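16S rRNA aminocarboxypropyltransferase (Vulcanisaeta distributa, PDB 5APG) probably transfers the 3-amino-3-carboxypropyl group of S-adenosylmethionine to an N1-methylpseudouridine of 16S rRNA, as the last step in making a hypermodified pseudouridine. Local coordinates at residues A[40-45]-A[65-70]; A[2-7]-A[28-33]; A[47-52]-A[88-93]. All coordinates share one frame; numbering follows the deposited sequence.

Interaction 1 (A[40-45]-A[65-70]). With EEM ([(3S)-3-amino-4-hydroxy-4-oxo-butyl]-[[(2S,3S,4R,5R)-5-(6-aminopurin-9-yl)-3,4-dihydroxy-oxolan-2-yl]methyl]-methyl-selanium), chain D.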
loop_
_atom_site.group_PDB
_atom_site.type_symbol
_atom_site.label_atom_id
_atom_site.label_comp_id
_atom_site.label_asym_id
_atom_site.label_seq_id
_atom_site.Cartn_x
_atom_site.Cartn_y
_atom_site.Cartn_z
ATOM N N SER A 40 -3.713 -16.916 -4.101
ATOM C CA SER A 40 -3.571 -16.731 -5.543
ATOM C C SER A 40 -4.767 -15.971 -6.110
ATOM O O SER A 40 -5.900 -16.166 -5.675
ATOM C CB SER A 40 -3.427 -18.081 -6.253
ATOM O OG SER A 40 -2.168 -18.668 -5.984
ATOM N N GLY A 41 -4.513 -15.097 -7.078
ATOM C CA GLY A 41 -5.589 -14.368 -7.719
ATOM C C GLY A 41 -6.067 -13.181 -6.906
ATOM O O GLY A 41 -7.018 -12.504 -7.290
ATOM N N SER A 42 -5.412 -12.930 -5.777
ATOM C CA SER A 42 -5.719 -11.754 -4.975
ATOM C C SER A 42 -5.044 -10.528 -5.578
ATOM O O SER A 42 -4.123 -10.651 -6.384
ATOM C CB SER A 42 -5.261 -11.938 -3.524
ATOM O OG SER A 42 -3.859 -12.159 -3.442
ATOM N N ILE A 43 -5.519 -9.348 -5.196
ATOM C CA ILE A 43 -4.757 -8.126 -5.406
ATOM C C ILE A 43 -3.532 -8.170 -4.504
ATOM O O ILE A 43 -3.663 -8.401 -3.300
ATOM C CB ILE A 43 -5.575 -6.854 -5.068
ATOM C CG1 ILE A 43 -6.852 -6.772 -5.910
ATOM C CG2 ILE A 43 -4.721 -5.600 -5.251
ATOM C CD1 ILE A 43 -6.585 -6.561 -7.389
ATOM N N ILE A 44 -2.343 -7.955 -5.063
ATOM C CA ILE A 44 -1.186 -7.732 -4.208
ATOM C C ILE A 44 -0.666 -6.320 -4.431
ATOM O O ILE A 44 -0.460 -5.875 -5.567
ATOM C CB ILE A 44 -0.047 -8.780 -4.424
ATOM C CG1 ILE A 44 0.952 -8.708 -3.263
ATOM C CG2 ILE A 44 0.683 -8.594 -5.767
ATOM C CD1 ILE A 44 1.999 -9.812 -3.271
ATOM N N LEU A 45 -0.510 -5.589 -3.336
ATOM C CA LEU A 45 0.112 -4.282 -3.423
ATOM C C LEU A 45 1.573 -4.499 -3.773
ATOM O O LEU A 45 2.228 -5.399 -3.241
ATOM C CB LEU A 45 -0.043 -3.495 -2.124
ATOM C CG LEU A 45 -1.484 -3.141 -1.734
ATOM C CD1 LEU A 45 -1.494 -2.199 -0.545
ATOM C CD2 LEU A 45 -2.244 -2.533 -2.904
ATOM N N GLY A 65 -9.299 -11.548 -2.040
ATOM C CA GLY A 65 -8.602 -10.939 -0.917
ATOM C C GLY A 65 -7.562 -9.912 -1.331
ATOM O O GLY A 65 -7.369 -9.649 -2.521
ATOM N N LEU A 66 -6.892 -9.331 -0.339
ATOM C CA LEU A 66 -5.845 -8.333 -0.566
ATOM C C LEU A 66 -4.550 -8.782 0.104
ATOM O O LEU A 66 -4.527 -9.035 1.309
ATOM C CB LEU A 66 -6.268 -6.961 -0.026
ATOM C CG LEU A 66 -5.254 -5.815 -0.160
ATOM C CD1 LEU A 66 -5.049 -5.434 -1.615
ATOM C CD2 LEU A 66 -5.686 -4.597 0.658
ATOM N N SER A 67 -3.481 -8.888 -0.677
ATOM C CA SER A 67 -2.204 -9.379 -0.168
ATOM C C SER A 67 -1.156 -8.273 -0.120
ATOM O O SER A 67 -1.194 -7.336 -0.915
ATOM C CB SER A 67 -1.691 -10.535 -1.033
ATOM O OG SER A 67 -2.588 -11.632 -1.014
ATOM N N LEU A 68 -0.228 -8.389 0.823
ATOM C CA LEU A 68 0.913 -7.483 0.903
ATOM C C LEU A 68 2.145 -8.213 1.410
ATOM O O LEU A 68 2.045 -9.176 2.173
ATOM C CB LEU A 68 0.636 -6.290 1.830
ATOM C CG LEU A 68 -0.428 -5.233 1.536
ATOM C CD1 LEU A 68 -1.814 -5.689 1.979
ATOM C CD2 LEU A 68 -0.036 -3.931 2.220
ATOM N N ILE A 69 3.309 -7.735 0.995
ATOM C CA ILE A 69 4.560 -8.160 1.597
ATOM C C ILE A 69 5.077 -7.025 2.470
ATOM O O ILE A 69 5.246 -5.898 2.000
ATOM C CB ILE A 69 5.614 -8.536 0.537
ATOM C CG1 ILE A 69 5.158 -9.764 -0.259
ATOM C CG2 ILE A 69 6.958 -8.812 1.202
ATOM C CD1 ILE A 69 5.966 -10.004 -1.531
ATOM N N ASP A 70 5.299 -7.311 3.748
ATOM C CA ASP A 70 5.881 -6.325 4.648
ATOM C C ASP A 70 7.376 -6.586 4.806
ATOM O O ASP A 70 7.787 -7.654 5.258
ATOM C CB ASP A 70 5.188 -6.348 6.014
ATOM C CG ASP A 70 5.809 -5.377 7.003
ATOM O OD1 ASP A 70 5.442 -4.184 6.981
ATOM O OD2 ASP A 70 6.662 -5.800 7.805
HETATM C C2 EEM D . 2.055 -0.092 -3.325
HETATM N N3 EEM D . 2.256 -0.616 -2.155
HETATM C C4 EEM D . 2.778 0.111 -1.183
HETATM C "C1'" EEM D . 2.841 -1.390 0.842
HETATM C "C2'" EEM D . 3.783 -2.446 0.213
HETATM C "C3'" EEM D . 4.914 -2.340 1.013
HETATM C "C4'" EEM D . 4.559 -2.058 2.279
HETATM C "C5'" EEM D . 5.452 -1.103 2.980
HETATM O O EEM D . 4.909 0.031 8.008
HETATM C C EEM D . 6.035 -0.197 8.354
HETATM O OXT EEM D . 6.268 -0.589 9.484
HETATM C CA EEM D . 7.181 -0.048 7.377
HETATM N N EEM D . 8.410 -0.187 8.106
HETATM C CB EEM D . 6.999 -1.146 6.339
HETATM C CG EEM D . 7.829 -0.969 5.085
HETATM SE SE EEM D . 7.067 -2.017 3.585
HETATM C CE EEM D . 8.267 -1.985 2.065
HETATM O "O4'" EEM D . 3.208 -1.223 2.045
HETATM O "O3'" EEM D . 5.836 -3.486 0.841
HETATM O "O2'" EEM D . 3.111 -3.673 0.520
HETATM N N9 EEM D . 3.102 -0.128 0.096
HETATM C C8 EEM D . 3.598 0.999 0.568
HETATM N N7 EEM D . 3.620 1.939 -0.349
HETATM C C5 EEM D . 3.101 1.422 -1.476
HETATM N N1 EEM D . 2.346 1.149 -3.657
HETATM C C6 EEM D . 2.872 1.949 -2.778
HETATM N N6 EEM D . 3.210 3.277 -3.106
HETATM O O HOH W 1 3.547 -5.772 -1.037
#
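The carbonyl oxygen I69 O accepts a hydrogen bond of 2.7 Å from the ribose hydroxyl O3' of EEM. This ligand is the selenium analogue of S-adenosylmethionine; the bond from its O2' to the same oxygen is weak. O2' also bonds a water that donates to L45 O and accepts from I69 N (2.8 Å), so this one molecule ties both strands to the sugar. Beside it, L45 and L68 lie side by side and point the same way, L45 CD1 resting 3.6 Å from L68 CD2. L68 CD2 also packs on O2', and L45 CB comes close to adenine N3. T112 and A115 of helix 112-122 close in on these leucines.

The pair belongs to a beta-alpha-beta unit of the SPOUT fold: strands 43-45 and 66-70 are parallel neighbours joined through helix 58-63. S67 N gives I43 O a short, nearly straight bond (2.7 Å, 172°) lying close to the C=O axis. S67 O then accepts from L45 N in its carbonyl plane, whereas I43 N to G65 O is long at 3.3 Å and bent to 138°.

On the face of I43 and L66, L66 CG stands anti to its backbone N (chi1 179°), which, with the turn at chi2, brings CD1 to 3.7 Å from I43 CG2. The face of I44 and S67 sets I44 CG1 against S67 CB. At the start of the strands, S67 OG donates to S42 OG over 2.8 Å; S42 OG itself sits between its backbone N and carbonyl carbon and passes a further bond to P39 O.

Interaction 2 (A[2-7]-A[28-33])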
loop_
_atom_site.group_PDB
_atom_site.type_symbol
_atom_site.label_atom_id
_atom_site.label_comp_id
_atom_site.label_asym_id
_atom_site.label_seq_id
_atom_site.Cartn_x
_atom_site.Cartn_y
_atom_site.Cartn_z
ATOM N N ILE A 2 -14.857 -5.191 5.715
ATOM C CA ILE A 2 -13.471 -5.199 5.265
ATOM C C ILE A 2 -13.162 -6.475 4.482
ATOM O O ILE A 2 -13.585 -7.570 4.866
ATOM C CB ILE A 2 -12.486 -5.045 6.466
ATOM C CG1 ILE A 2 -11.079 -4.679 5.983
ATOM C CG2 ILE A 2 -12.484 -6.283 7.377
ATOM C CD1 ILE A 2 -10.151 -4.251 7.095
ATOM N N PRO A 3 -12.470 -6.331 3.340
ATOM C CA PRO A 3 -11.980 -7.516 2.633
ATOM C C PRO A 3 -10.933 -8.230 3.470
ATOM O O PRO A 3 -10.363 -7.625 4.376
ATOM C CB PRO A 3 -11.366 -6.945 1.346
ATOM C CG PRO A 3 -11.142 -5.499 1.628
ATOM C CD PRO A 3 -12.207 -5.090 2.594
ATOM N N ARG A 4 -10.692 -9.500 3.179
ATOM C CA ARG A 4 -9.655 -10.245 3.876
ATOM C C ARG A 4 -8.277 -9.762 3.437
ATOM O O ARG A 4 -7.972 -9.729 2.244
ATOM C CB ARG A 4 -9.811 -11.744 3.623
ATOM C CG ARG A 4 -11.105 -12.322 4.183
ATOM C CD ARG A 4 -11.019 -12.467 5.692
ATOM N NE ARG A 4 -10.055 -13.495 6.076
ATOM C CZ ARG A 4 -10.334 -14.793 6.129
ATOM N NH1 ARG A 4 -11.555 -15.223 5.829
ATOM N NH2 ARG A 4 -9.396 -15.664 6.484
ATOM N N VAL A 5 -7.454 -9.376 4.407
ATOM C CA VAL A 5 -6.106 -8.891 4.125
ATOM C C VAL A 5 -5.071 -9.900 4.614
ATOM O O VAL A 5 -5.134 -10.372 5.753
ATOM C CB VAL A 5 -5.847 -7.519 4.784
ATOM C CG1 VAL A 5 -4.454 -7.010 4.431
ATOM C CG2 VAL A 5 -6.910 -6.514 4.356
ATOM N N PHE A 6 -4.127 -10.241 3.743
ATOM C CA PHE A 6 -3.092 -11.211 4.068
ATOM C C PHE A 6 -1.711 -10.585 3.904
ATOM O O PHE A 6 -1.436 -9.931 2.897
ATOM C CB PHE A 6 -3.214 -12.449 3.180
ATOM C CG PHE A 6 -4.535 -13.150 3.295
ATOM C CD1 PHE A 6 -5.609 -12.762 2.513
ATOM C CD2 PHE A 6 -4.701 -14.200 4.183
ATOM C CE1 PHE A 6 -6.829 -13.407 2.617
ATOM C CE2 PHE A 6 -5.920 -14.851 4.293
ATOM C CZ PHE A 6 -6.984 -14.452 3.509
ATOM N N ILE A 7 -0.848 -10.794 4.891
ATOM C CA ILE A 7 0.481 -10.198 4.881
ATOM C C ILE A 7 1.576 -11.239 5.082
ATOM O O ILE A 7 1.539 -12.021 6.034
ATOM C CB ILE A 7 0.627 -9.117 5.977
ATOM C CG1 ILE A 7 -0.389 -7.992 5.771
ATOM C CG2 ILE A 7 2.045 -8.553 5.988
ATOM C CD1 ILE A 7 -0.403 -6.968 6.903
ATOM N N PHE A 28 -7.108 -6.826 11.719
ATOM C CA PHE A 28 -7.409 -6.275 10.394
ATOM C C PHE A 28 -6.796 -7.111 9.276
ATOM O O PHE A 28 -7.219 -7.037 8.122
ATOM C CB PHE A 28 -6.902 -4.838 10.273
ATOM C CG PHE A 28 -7.708 -3.838 11.051
ATOM C CD1 PHE A 28 -8.999 -3.518 10.663
ATOM C CD2 PHE A 28 -7.164 -3.194 12.151
ATOM C CE1 PHE A 28 -9.738 -2.580 11.365
ATOM C CE2 PHE A 28 -7.897 -2.256 12.859
ATOM C CZ PHE A 28 -9.184 -1.948 12.464
ATOM N N ALA A 29 -5.781 -7.888 9.626
ATOM C CA ALA A 29 -5.083 -8.718 8.657
ATOM C C ALA A 29 -4.522 -9.940 9.357
ATOM O O ALA A 29 -4.441 -9.978 10.587
ATOM C CB ALA A 29 -3.970 -7.931 7.977
ATOM N N GLN A 30 -4.131 -10.939 8.579
ATOM C CA GLN A 30 -3.502 -12.110 9.161
ATOM C C GLN A 30 -2.154 -12.375 8.497
ATOM O O GLN A 30 -1.989 -12.177 7.290
ATOM C CB GLN A 30 -4.432 -13.327 9.054
ATOM C CG GLN A 30 -4.220 -14.218 7.848
ATOM C CD GLN A 30 -5.024 -15.506 7.936
ATOM O OE1 GLN A 30 -6.070 -15.556 8.587
ATOM N NE2 GLN A 30 -4.533 -16.558 7.289
ATOM N N LEU A 31 -1.175 -12.776 9.301
ATOM C CA LEU A 31 0.132 -13.155 8.776
ATOM C C LEU A 31 0.074 -14.539 8.145
ATOM O O LEU A 31 -0.645 -15.419 8.623
ATOM C CB LEU A 31 1.191 -13.138 9.881
ATOM C CG LEU A 31 1.688 -11.790 10.400
ATOM C CD1 LEU A 31 2.817 -12.003 11.400
ATOM C CD2 LEU A 31 2.153 -10.912 9.254
ATOM N N VAL A 32 0.831 -14.721 7.069
ATOM C CA VAL A 32 1.009 -16.037 6.464
ATOM C C VAL A 32 2.489 -16.398 6.544
ATOM O O VAL A 32 3.331 -15.519 6.722
ATOM C CB VAL A 32 0.514 -16.070 5.006
ATOM C CG1 VAL A 32 -0.938 -15.622 4.941
ATOM C CG2 VAL A 32 1.382 -15.180 4.120
ATOM N N ASP A 33 2.812 -17.680 6.420
ATOM C CA ASP A 33 4.174 -18.124 6.704
ATOM C C ASP A 33 5.096 -18.044 5.492
ATOM O O ASP A 33 6.306 -18.235 5.614
ATOM C CB ASP A 33 4.166 -19.550 7.273
ATOM C CG ASP A 33 3.464 -20.552 6.367
ATOM O OD1 ASP A 33 3.286 -20.277 5.164
ATOM O OD2 ASP A 33 3.092 -21.632 6.871
HETATM O O HOH W 2 -9.019 -8.412 6.732
#
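Three backbone hydrogen bonds join strands 5-7 and 30-32 in parallel: Q30 N to V5 O (3.1 Å), I7 N to Q30 O and V32 N to I7 O. The middle one is the straightest, at 166°, and its donor lies in the plane of the Q30 carbonyl. The bond from V32 N instead approaches 31° out of the I7 carbonyl plane. Ahead of the strands a water stands in for a direct bond: it accepts from V5 N and donates to both P3 O and F28 O, the last at 2.7 Å, bridging the two segments before they pair directly.

On the face of F6 and Q30, both side chains run the same way. The Q30 chain is extended beyond CG, and its amide stands 75° from the F6 ring, with NE2 in the ring plane at the edge, 3.7 Å from F6 CE2. Q30 CG meets F6 CD2 obliquely, and V32 CG1 comes to the same ring carbon. The R4 chain, bent at chi2 and chi3, brings NH2 toward Q30 OE1, although the two remain 3.9 Å apart.

The other face is apolar. A29 CB touches both V5 CG1 (3.7 Å) and I7 CD1 (3.8 Å), while I7 CG2 meets L31 CD2. Ahead of the strands, the I2 side chain crosses that of F28 at about a right angle, and I2 CD1 touches the edge of the ring at F28 CD1.

This is the beta-alpha-beta unit of strand 5-9, helix 19-25 and strand 30-32, at one margin of the parallel sheet. Helix 19-25 covers I7, F28 and L31 through A20, L23 and V24; helix 126-133 packs on I2 and F28, and strand 66-70 pairs with the other side of strand 5-9.

Interaction 3 (A[47-52]-A[88-93]). With EEM ([(3S)-3-amino-4-hydroxy-4-oxo-butyl]-[[(2S,3S,4R,5R)-5-(6-aminopurin-9-yl)-3,4-dihydroxy-oxolan-2-yl]methyl]-methyl-selanium), chain D.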
loop_
_atom_site.group_PDB
_atom_site.type_symbol
_atom_site.label_atom_id
_atom_site.label_comp_id
_atom_site.label_asym_id
_atom_site.label_seq_id
_atom_site.Cartn_x
_atom_site.Cartn_y
_atom_site.Cartn_z
ATOM N N PRO A 47 4.771 -1.831 -4.934
ATOM C CA PRO A 47 5.247 -0.498 -5.314
ATOM C C PRO A 47 6.180 -0.501 -6.525
ATOM O O PRO A 47 6.483 0.577 -7.031
ATOM C CB PRO A 47 5.986 -0.028 -4.055
ATOM C CG PRO A 47 6.505 -1.291 -3.450
ATOM C CD PRO A 47 5.417 -2.319 -3.701
ATOM N N THR A 48 6.612 -1.676 -6.985
ATOM C CA THR A 48 7.563 -1.753 -8.095
ATOM C C THR A 48 6.915 -1.851 -9.473
ATOM O O THR A 48 7.603 -1.723 -10.484
ATOM C CB THR A 48 8.520 -2.966 -7.952
ATOM O OG1 THR A 48 7.792 -4.183 -8.166
ATOM C CG2 THR A 48 9.171 -2.984 -6.570
ATOM N N VAL A 49 5.610 -2.103 -9.524
ATOM C CA VAL A 49 4.917 -2.156 -10.814
ATOM C C VAL A 49 4.342 -0.779 -11.145
ATOM O O VAL A 49 4.311 0.105 -10.291
ATOM C CB VAL A 49 3.789 -3.212 -10.828
ATOM C CG1 VAL A 49 4.351 -4.595 -10.509
ATOM C CG2 VAL A 49 2.669 -2.840 -9.858
ATOM N N LYS A 50 3.890 -0.598 -12.382
ATOM C CA LYS A 50 3.432 0.711 -12.838
ATOM C C LYS A 50 1.911 0.814 -12.902
ATOM O O LYS A 50 1.365 1.894 -13.141
ATOM C CB LYS A 50 4.028 1.027 -14.215
ATOM C CG LYS A 50 5.543 1.057 -14.237
ATOM C CD LYS A 50 6.077 2.073 -13.229
ATOM C CE LYS A 50 7.596 2.013 -13.139
ATOM N NZ LYS A 50 8.050 0.930 -12.219
ATOM N N THR A 51 1.232 -0.312 -12.699
ATOM C CA THR A 51 -0.222 -0.367 -12.816
ATOM C C THR A 51 -0.899 0.043 -11.512
ATOM O O THR A 51 -0.827 -0.676 -10.521
ATOM C CB THR A 51 -0.697 -1.783 -13.206
ATOM O OG1 THR A 51 0.149 -2.306 -14.239
ATOM C CG2 THR A 51 -2.139 -1.751 -13.692
ATOM N N PRO A 52 -1.569 1.205 -11.508
ATOM C CA PRO A 52 -2.181 1.683 -10.265
ATOM C C PRO A 52 -3.494 0.989 -9.924
ATOM O O PRO A 52 -4.288 0.643 -10.807
ATOM C CB PRO A 52 -2.418 3.169 -10.543
ATOM C CG PRO A 52 -2.629 3.234 -12.020
ATOM C CD PRO A 52 -1.769 2.146 -12.624
ATOM N N PHE A 88 -0.418 -13.272 -8.741
ATOM C CA PHE A 88 -1.264 -12.200 -8.224
ATOM C C PHE A 88 -1.709 -11.195 -9.283
ATOM O O PHE A 88 -1.211 -11.188 -10.409
ATOM C CB PHE A 88 -0.525 -11.423 -7.138
ATOM C CG PHE A 88 -0.000 -12.271 -6.018
ATOM C CD1 PHE A 88 -0.822 -12.646 -4.970
ATOM C CD2 PHE A 88 1.324 -12.680 -6.009
ATOM C CE1 PHE A 88 -0.335 -13.424 -3.935
ATOM C CE2 PHE A 88 1.817 -13.457 -4.979
ATOM C CZ PHE A 88 0.985 -13.826 -3.939
ATOM N N ILE A 89 -2.645 -10.335 -8.891
ATOM C CA ILE A 89 -2.950 -9.128 -9.641
ATOM C C ILE A 89 -2.176 -7.978 -8.994
ATOM O O ILE A 89 -2.587 -7.428 -7.967
ATOM C CB ILE A 89 -4.460 -8.830 -9.667
ATOM C CG1 ILE A 89 -5.202 -9.966 -10.381
ATOM C CG2 ILE A 89 -4.737 -7.513 -10.378
ATOM C CD1 ILE A 89 -6.691 -9.992 -10.122
ATOM N N ARG A 90 -1.045 -7.633 -9.604
ATOM C CA ARG A 90 -0.086 -6.711 -9.003
ATOM C C ARG A 90 -0.452 -5.264 -9.296
ATOM O O ARG A 90 -0.592 -4.877 -10.456
ATOM C CB ARG A 90 1.328 -7.011 -9.513
ATOM C CG ARG A 90 1.790 -8.438 -9.238
ATOM C CD ARG A 90 3.078 -8.767 -9.992
ATOM N NE ARG A 90 4.230 -8.036 -9.469
ATOM C CZ ARG A 90 5.474 -8.194 -9.909
ATOM N NH1 ARG A 90 5.727 -9.061 -10.882
ATOM N NH2 ARG A 90 6.466 -7.490 -9.378
ATOM N N ARG A 91 -0.600 -4.469 -8.242
ATOM C CA ARG A 91 -0.982 -3.066 -8.382
ATOM C C ARG A 91 -0.176 -2.163 -7.452
ATOM O O ARG A 91 -0.031 -2.457 -6.263
ATOM C CB ARG A 91 -2.479 -2.882 -8.094
ATOM C CG ARG A 91 -3.420 -3.581 -9.076
ATOM C CD ARG A 91 -3.301 -2.984 -10.492
ATOM N NE ARG A 91 -4.266 -3.573 -11.421
ATOM C CZ ARG A 91 -4.027 -4.635 -12.186
ATOM N NH1 ARG A 91 -2.847 -5.246 -12.142
ATOM N NH2 ARG A 91 -4.973 -5.090 -13.001
ATOM N N ARG A 92 0.347 -1.064 -7.985
ATOM C CA ARG A 92 0.917 -0.037 -7.122
ATOM C C ARG A 92 -0.226 0.831 -6.632
ATOM O O ARG A 92 -1.324 0.798 -7.188
ATOM C CB ARG A 92 1.963 0.820 -7.850
ATOM C CG ARG A 92 1.411 1.690 -8.991
ATOM C CD ARG A 92 2.464 2.708 -9.440
ATOM N NE ARG A 92 2.044 3.546 -10.564
ATOM C CZ ARG A 92 1.367 4.685 -10.447
ATOM N NH1 ARG A 92 0.998 5.123 -9.250
ATOM N NH2 ARG A 92 1.044 5.381 -11.530
ATOM N N LEU A 93 0.018 1.597 -5.578
ATOM C CA LEU A 93 -0.955 2.592 -5.176
ATOM C C LEU A 93 -0.760 3.831 -6.029
ATOM O O LEU A 93 0.359 4.142 -6.422
ATOM C CB LEU A 93 -0.821 2.939 -3.693
ATOM C CG LEU A 93 -1.288 1.850 -2.728
ATOM C CD1 LEU A 93 -0.846 2.210 -1.331
ATOM C CD2 LEU A 93 -2.805 1.685 -2.798
HETATM C C2 EEM D . 2.055 -0.092 -3.325
HETATM N N3 EEM D . 2.256 -0.616 -2.155
HETATM C C4 EEM D . 2.778 0.111 -1.183
HETATM C "C1'" EEM D . 2.841 -1.390 0.842
HETATM C "C2'" EEM D . 3.783 -2.446 0.213
HETATM C "C3'" EEM D . 4.914 -2.340 1.013
HETATM C "C4'" EEM D . 4.559 -2.058 2.279
HETATM C "C5'" EEM D . 5.452 -1.103 2.980
HETATM O O EEM D . 4.909 0.031 8.008
HETATM C C EEM D . 6.035 -0.197 8.354
HETATM O OXT EEM D . 6.268 -0.589 9.484
HETATM C CA EEM D . 7.181 -0.048 7.377
HETATM N N EEM D . 8.410 -0.187 8.106
HETATM C CB EEM D . 6.999 -1.146 6.339
HETATM C CG EEM D . 7.829 -0.969 5.085
HETATM SE SE EEM D . 7.067 -2.017 3.585
HETATM C CE EEM D . 8.267 -1.985 2.065
HETATM O "O4'" EEM D . 3.208 -1.223 2.045
HETATM O "O3'" EEM D . 5.836 -3.486 0.841
HETATM O "O2'" EEM D . 3.111 -3.673 0.520
HETATM N N9 EEM D . 3.102 -0.128 0.096
HETATM C C8 EEM D . 3.598 0.999 0.568
HETATM N N7 EEM D . 3.620 1.939 -0.349
HETATM C C5 EEM D . 3.101 1.422 -1.476
HETATM N N1 EEM D . 2.346 1.149 -3.657
HETATM C C6 EEM D . 2.872 1.949 -2.778
HETATM N N6 EEM D . 3.210 3.277 -3.106
HETATM O O HOH W 3 3.002 4.293 -13.499
HETATM O O HOH W 4 1.133 -4.562 -12.720
HETATM O O HOH W 5 -6.273 -1.274 -11.387
#
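Loop 47-52, which follows strand 43-45 of the SPOUT-fold sheet, wraps the end of strand 89-91 beside the adenine of the bound S-adenosylmethionine analogue EEM. A single beta bridge pairs P52 with R92: R92 N donates to T51 O over 2.8 Å, the donor well above the carbonyl plane.

The R92 side chain runs along the carbonyls of this loop. Its CB lies 3.5 Å from V49 O, and chi1 of 66° places CG between the backbone N and carbonyl carbon, where it meets V49 O and T51 O alike. From there the chain is extended. CD passes 3.3 Å from V49 O, and NE makes a weak, bent bond to K50 O. P52 CB sits 4.0 Å above the guanidinium plane, over its centre. At the tip NH1 curls back to L93 O, close to the guanidinium plane, and forms a salt bridge with E161; NH2 donates to a water that in turn donates to K50 O. These contacts are consistent with holding R92 in place beside L93, whose backbone N gives EEM N1 a nearly straight bond (3.1 Å, 167°), with P47 CB also against the adenine.

R90 and R91 pack on the loop by their flat groups. V49 CG1 lies over one face of the R90 guanidinium, which is salt-bridged to D46, while V49 CG2 reaches 3.5 Å from R92 N. The R91 guanidinium is sandwiched between T51 CG2 and I89 CG2 on opposite faces. Its NH1 bonds back to R90 O, and its NE donates to a water, 3.1 Å away and in the guanidinium plane, that donates to P52 O.

From the N terminus, interaction 2 closes first: the chain leaves strand 5-9, passes through helix 19-25 and returns as edge strand 30-32. Interaction 1 follows in series, closing the loop from strand 43-45 through helix 58-63 to strand 66-70, which docks between 43-45 and 5-9. There L66 pairs by backbone with R4 and F6, joining interactions 1 and 2. Interaction 3 crosses interaction 1: loop 47-52 lies within the span that 1 closes, but its partner 88-93 comes after it. Strand 89-91 flanks 43-45 on its other side, I89 pairing by backbone with S42 and I44. Interactions 1 and 3 both touch EEM, interaction 1 bonding its ribose and interaction 3 its adenine.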